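PDB 4YKI: ML032222a iGluR from Mnemiopsis leidyi, which probably forms part of a glycine-activated ion channel of the ionotropic glutamate receptor family, and binds glycine in its ligand-binding domain. Local coordinates for residues 109-114 with 210-215; 144-149 with 185-190. One frame throughout, in Å; residues are numbered along the deposited sequence.

Contact 1 of 2, residues 109-114 with 210-215. With MG (magnesium ion), chain D.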
# COMPACT_ATOMS: atom_id res chain seq x y z
N MET B 109 5.01 2.31 -0.56
CA MET B 109 5.83 1.12 -0.27
C MET B 109 5.33 0.34 0.94
O MET B 109 5.30 0.84 2.05
CB MET B 109 7.29 1.53 -0.03
CG MET B 109 8.23 0.36 0.12
SD MET B 109 9.96 0.84 0.32
CE MET B 109 10.26 1.64 -1.22
N ASP B 110 5.00 -0.93 0.75
CA ASP B 110 4.69 -1.82 1.86
C ASP B 110 5.95 -2.03 2.68
O ASP B 110 7.04 -2.16 2.13
CB ASP B 110 4.22 -3.22 1.35
CG ASP B 110 2.72 -3.33 1.08
OD1 ASP B 110 2.01 -2.31 0.98
OD2 ASP B 110 2.28 -4.50 0.91
N ALA B 111 5.78 -2.10 3.98
CA ALA B 111 6.89 -2.37 4.88
C ALA B 111 6.39 -3.14 6.09
O ALA B 111 5.19 -3.16 6.41
CB ALA B 111 7.56 -1.06 5.31
N GLY B 112 7.33 -3.80 6.75
CA GLY B 112 7.07 -4.51 7.98
C GLY B 112 8.14 -4.19 9.00
O GLY B 112 9.17 -3.58 8.69
N ILE B 113 7.87 -4.57 10.24
CA ILE B 113 8.87 -4.54 11.30
C ILE B 113 9.80 -5.73 11.15
O ILE B 113 9.35 -6.86 10.90
CB ILE B 113 8.21 -4.52 12.70
CG1 ILE B 113 7.29 -3.30 12.87
CG2 ILE B 113 9.27 -4.54 13.80
CD1 ILE B 113 7.99 -1.96 12.66
N LYS B 114 11.10 -5.45 11.24
CA LYS B 114 12.14 -6.47 11.12
C LYS B 114 13.13 -6.34 12.28
O LYS B 114 13.58 -5.25 12.60
CB LYS B 114 12.88 -6.31 9.79
CG LYS B 114 13.92 -7.40 9.59
CD LYS B 114 14.62 -7.32 8.28
CE LYS B 114 15.57 -8.49 8.07
NZ LYS B 114 14.89 -9.82 8.11
N GLN B 210 3.94 -7.26 11.47
CA GLN B 210 3.20 -6.01 11.26
C GLN B 210 3.22 -5.63 9.78
O GLN B 210 4.19 -5.89 9.05
CB GLN B 210 3.72 -4.82 12.09
CG GLN B 210 3.59 -4.93 13.59
CD GLN B 210 2.15 -4.78 14.09
OE1 GLN B 210 1.30 -4.08 13.51
NE2 GLN B 210 1.87 -5.46 15.18
N SER B 211 2.13 -5.03 9.35
CA SER B 211 1.97 -4.57 7.99
C SER B 211 1.64 -3.11 7.99
O SER B 211 0.65 -2.71 8.61
CB SER B 211 0.81 -5.34 7.37
OG SER B 211 0.47 -4.85 6.10
N PHE B 212 2.41 -2.31 7.25
CA PHE B 212 2.17 -0.88 7.15
C PHE B 212 2.75 -0.36 5.83
O PHE B 212 3.25 -1.13 5.02
CB PHE B 212 2.70 -0.13 8.39
CG PHE B 212 4.17 -0.29 8.61
CD1 PHE B 212 4.66 -1.35 9.34
CD2 PHE B 212 5.07 0.63 8.10
CE1 PHE B 212 6.01 -1.51 9.54
CE2 PHE B 212 6.43 0.47 8.28
CZ PHE B 212 6.89 -0.61 9.01
N GLU B 213 2.63 0.94 5.62
CA GLU B 213 3.07 1.61 4.40
C GLU B 213 4.03 2.72 4.75
O GLU B 213 3.99 3.29 5.84
CB GLU B 213 1.89 2.31 3.75
CG GLU B 213 0.83 1.42 3.20
CD GLU B 213 1.21 0.78 1.88
OE1 GLU B 213 2.28 1.10 1.30
OE2 GLU B 213 0.39 -0.03 1.38
N TYR B 214 4.85 3.09 3.77
CA TYR B 214 5.45 4.40 3.71
C TYR B 214 4.59 5.31 2.84
O TYR B 214 4.12 4.93 1.76
CB TYR B 214 6.87 4.34 3.12
CG TYR B 214 7.89 3.63 3.97
CD1 TYR B 214 7.86 3.72 5.35
CD2 TYR B 214 8.89 2.89 3.38
CE1 TYR B 214 8.83 3.08 6.13
CE2 TYR B 214 9.86 2.28 4.14
CZ TYR B 214 9.83 2.36 5.51
OH TYR B 214 10.81 1.71 6.20
N ALA B 215 4.37 6.53 3.33
CA ALA B 215 3.61 7.53 2.63
C ALA B 215 4.19 8.88 3.02
O ALA B 215 5.15 8.95 3.79
CB ALA B 215 2.14 7.43 3.01
MG MG D . 0.62 -1.32 -0.20
O HOH W 1 2.14 -0.10 -1.01
O HOH W 2 -1.02 -2.36 0.62

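Contact 2 of 2, residues 144-149 with 185-190. With GLY (glycine), chain E.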
# COMPACT_ATOMS: atom_id res chain seq x y z
N ARG B 144 9.87 7.00 17.13
CA ARG B 144 9.89 6.52 15.75
C ARG B 144 8.83 5.41 15.68
O ARG B 144 8.43 4.85 16.72
CB ARG B 144 11.30 6.01 15.43
CG ARG B 144 11.58 5.56 14.01
CD ARG B 144 12.95 4.90 13.93
NE ARG B 144 13.21 4.18 12.68
CZ ARG B 144 13.59 4.72 11.53
NH1 ARG B 144 13.75 6.03 11.41
NH2 ARG B 144 13.80 3.93 10.48
N HIS B 145 8.41 5.06 14.48
CA HIS B 145 7.29 4.15 14.26
C HIS B 145 7.40 2.77 14.93
O HIS B 145 6.44 2.34 15.53
CB HIS B 145 7.05 4.07 12.76
CG HIS B 145 6.16 2.97 12.33
ND1 HIS B 145 4.78 3.05 12.40
CD2 HIS B 145 6.45 1.78 11.77
CE1 HIS B 145 4.28 1.95 11.88
NE2 HIS B 145 5.27 1.16 11.49
N PRO B 146 8.54 2.06 14.82
CA PRO B 146 8.56 0.75 15.47
C PRO B 146 8.24 0.81 16.96
O PRO B 146 7.46 0.01 17.46
CB PRO B 146 9.99 0.24 15.17
CG PRO B 146 10.36 0.93 13.87
CD PRO B 146 9.76 2.31 14.03
N GLU B 147 8.83 1.76 17.68
CA GLU B 147 8.52 1.97 19.09
C GLU B 147 7.02 2.15 19.30
O GLU B 147 6.43 1.55 20.19
CB GLU B 147 9.27 3.19 19.61
CG GLU B 147 9.05 3.44 21.10
CD GLU B 147 9.59 4.78 21.56
OE1 GLU B 147 9.14 5.81 21.01
OE2 GLU B 147 10.44 4.80 22.48
N THR B 148 6.40 2.99 18.47
CA THR B 148 4.97 3.23 18.60
C THR B 148 4.17 1.95 18.40
O THR B 148 3.25 1.64 19.17
CB THR B 148 4.52 4.31 17.62
OG1 THR B 148 5.02 5.58 18.07
CG2 THR B 148 3.02 4.41 17.56
N LEU B 149 4.51 1.18 17.36
CA LEU B 149 3.78 -0.07 17.13
C LEU B 149 3.95 -1.04 18.27
O LEU B 149 2.98 -1.70 18.66
CB LEU B 149 4.20 -0.74 15.83
CG LEU B 149 3.74 -0.10 14.53
CD1 LEU B 149 3.96 -1.11 13.38
CD2 LEU B 149 2.29 0.37 14.61
N PHE B 185 18.41 -5.17 17.15
CA PHE B 185 17.81 -3.91 16.75
C PHE B 185 16.52 -4.23 16.02
O PHE B 185 16.50 -5.02 15.09
CB PHE B 185 18.79 -3.13 15.87
CG PHE B 185 18.25 -1.82 15.32
CD1 PHE B 185 17.40 -1.01 16.06
CD2 PHE B 185 18.62 -1.40 14.06
CE1 PHE B 185 16.94 0.19 15.51
CE2 PHE B 185 18.15 -0.22 13.53
CZ PHE B 185 17.30 0.56 14.26
N ILE B 186 15.42 -3.61 16.48
CA ILE B 186 14.10 -3.83 15.91
C ILE B 186 13.70 -2.56 15.18
O ILE B 186 13.56 -1.51 15.82
CB ILE B 186 13.06 -4.14 17.02
CG1 ILE B 186 13.50 -5.34 17.87
CG2 ILE B 186 11.66 -4.37 16.42
CD1 ILE B 186 12.67 -5.57 19.14
N ASP B 187 13.53 -2.64 13.87
CA ASP B 187 13.22 -1.46 13.07
C ASP B 187 12.39 -1.87 11.84
O ASP B 187 11.49 -2.70 11.97
CB ASP B 187 14.49 -0.66 12.71
CG ASP B 187 14.15 0.78 12.34
OD1 ASP B 187 13.87 1.58 13.28
OD2 ASP B 187 14.12 1.09 11.13
N GLU B 188 12.68 -1.28 10.68
CA GLU B 188 11.82 -1.39 9.50
C GLU B 188 12.55 -2.10 8.37
O GLU B 188 13.69 -1.78 8.07
CB GLU B 188 11.33 0.00 9.06
CG GLU B 188 10.61 0.75 10.16
CD GLU B 188 10.14 2.14 9.76
OE1 GLU B 188 10.66 2.70 8.77
OE2 GLU B 188 9.27 2.68 10.50
N GLY B 189 11.86 -3.03 7.72
CA GLY B 189 12.45 -3.86 6.70
C GLY B 189 13.28 -3.14 5.64
O GLY B 189 14.44 -3.49 5.43
N PRO B 190 12.71 -2.16 4.95
CA PRO B 190 13.46 -1.58 3.82
C PRO B 190 14.70 -0.80 4.28
O PRO B 190 15.74 -0.79 3.61
CB PRO B 190 12.43 -0.66 3.16
CG PRO B 190 11.10 -1.29 3.54
CD PRO B 190 11.30 -1.77 4.93
N GLY E . 10.27 5.39 9.00
CA GLY E . 10.31 5.76 10.43
C GLY E . 9.05 6.44 10.93
O GLY E . 8.98 6.69 12.15
OXT GLY E . 8.16 6.74 10.11

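Contact 1 of 2, residues 109-114 with 210-215
Ala111 lies with its CB over one face of the Tyr214 ring, 18° off the ring normal and displaced toward the rim, a CH-pi contact across two antiparallel strands of the clamshell-like ligand-binding domain. The same methyl group reaches Phe212, with Ala111 CB 3.5 Å from Phe212 CE2, so it touches both rings. Met109 also meets Tyr214, but at the ring edge: its CG stands anti to the backbone N (chi1 -174°), the two side chains run side by side, and Met109 SD comes within 3.8 Å of Tyr214 CD2, a Met-aromatic contact. Tyr214 belongs to the glycine pocket, and its hydroxyl bonds to Glu188. The Phe212 ring lies against the other strand, with Ala111 O over one face, offset toward the rim, while Ile113 CD1 packs on Phe212 CE1 at 3.7 Å.

The register is fixed by three backbone bonds, Tyr214 N to Met109 O and a reciprocal pair joining Ala111 and Phe212. Between them, Asp110 and Glu213 form a non-hydrogen-bonded pair on the opposite face of the sheet. Their carboxylate planes are 65° apart, and Asp110 OD1 and Glu213 OE2 approach to 2.8 Å because both bind the magnesium ion, whose charge would offset their repulsion. Asp110 and Glu213 of the second subunit bind the same ion, placing it at the dimer interface; Arg236 of that subunit is a further partner of Glu213. Glu213 OE2 coordinates the magnesium ion at 2.1 Å, and a metal-bound water donates to Glu213 OE1 at 2.6 Å.

Contact 2 of 2, residues 144-149 with 185-190
The glycine-binding pocket of the ligand-binding domain is lined here by the start of helix 145-152 and the end of strand 183-188, where a salt-bridge network joins Arg144, Asp187 and Glu188. Arg144, at the N-cap position of the helix, extends its chain from CG to NE and grips Asp187 side-on with two nitrogens. Arg144 NE donates to Asp187 OD1 at 2.7 Å and Arg144 NH2 to Asp187 OD2 at 2.9 Å, each oxygen offering its syn lone pair. The guanidinium and carboxylate planes are 24° apart, nearly coplanar, which suits a two-pronged bridge, although OD1 is tilted 22° from the guanidinium plane. The remaining guanidinium nitrogen, Arg144 NH1, forms a salt bridge with Glu17, and Phe63 adds a cation-pi contact.

This double grip fixes the rotation of the guanidinium, whose face carries the ligand: glycine CA sits 3.5 Å above its plane, over the centre. The carboxylate end of glycine is held by the backbone of His145, whose N donates to glycine O at 2.9 Å in the first turn of the helix, where the helix dipole would be expected to assist. Arg98 is also hydrogen-bonded to the ligand. At the amino end, glycine N bonds to Glu188 OE1 at 2.7 Å. Glu188 reaches it with a chain extended beyond CG (chi2 179°). The link of Glu188 OE1 to Arg144 NH2 is long and rests on charge alone, since OE1 lies well out of the guanidinium plane.

Pro146 packs its CG against Glu188 CG at 3.7 Å. Glu188 OE2 bonds to Ser93 and lies 3.2 Å from CD2 of His145.

From the N terminus the chain first reaches strand 109-114, then residues 144-149 and 185-190, and finally strand 210-215. Contact 1 therefore closes a loop of 95 intervening residues, and contact 2 closes a shorter one of 35 nested inside it. Both reach the same mixed sheet, in which strand 109-118 pairs with 202-218 and with 183-188; contact 2 adds helix 145-152 across the latter strand. Their centres are about 9 Å apart and they touch directly: Lys114 N lies 2.9 Å from Asp187 O, and Phe212 CD1 packs 3.4 Å from His145 NE2. Strand 202-218 thus carries both a magnesium ligand, Glu213, and a glycine-pocket residue, Tyr214.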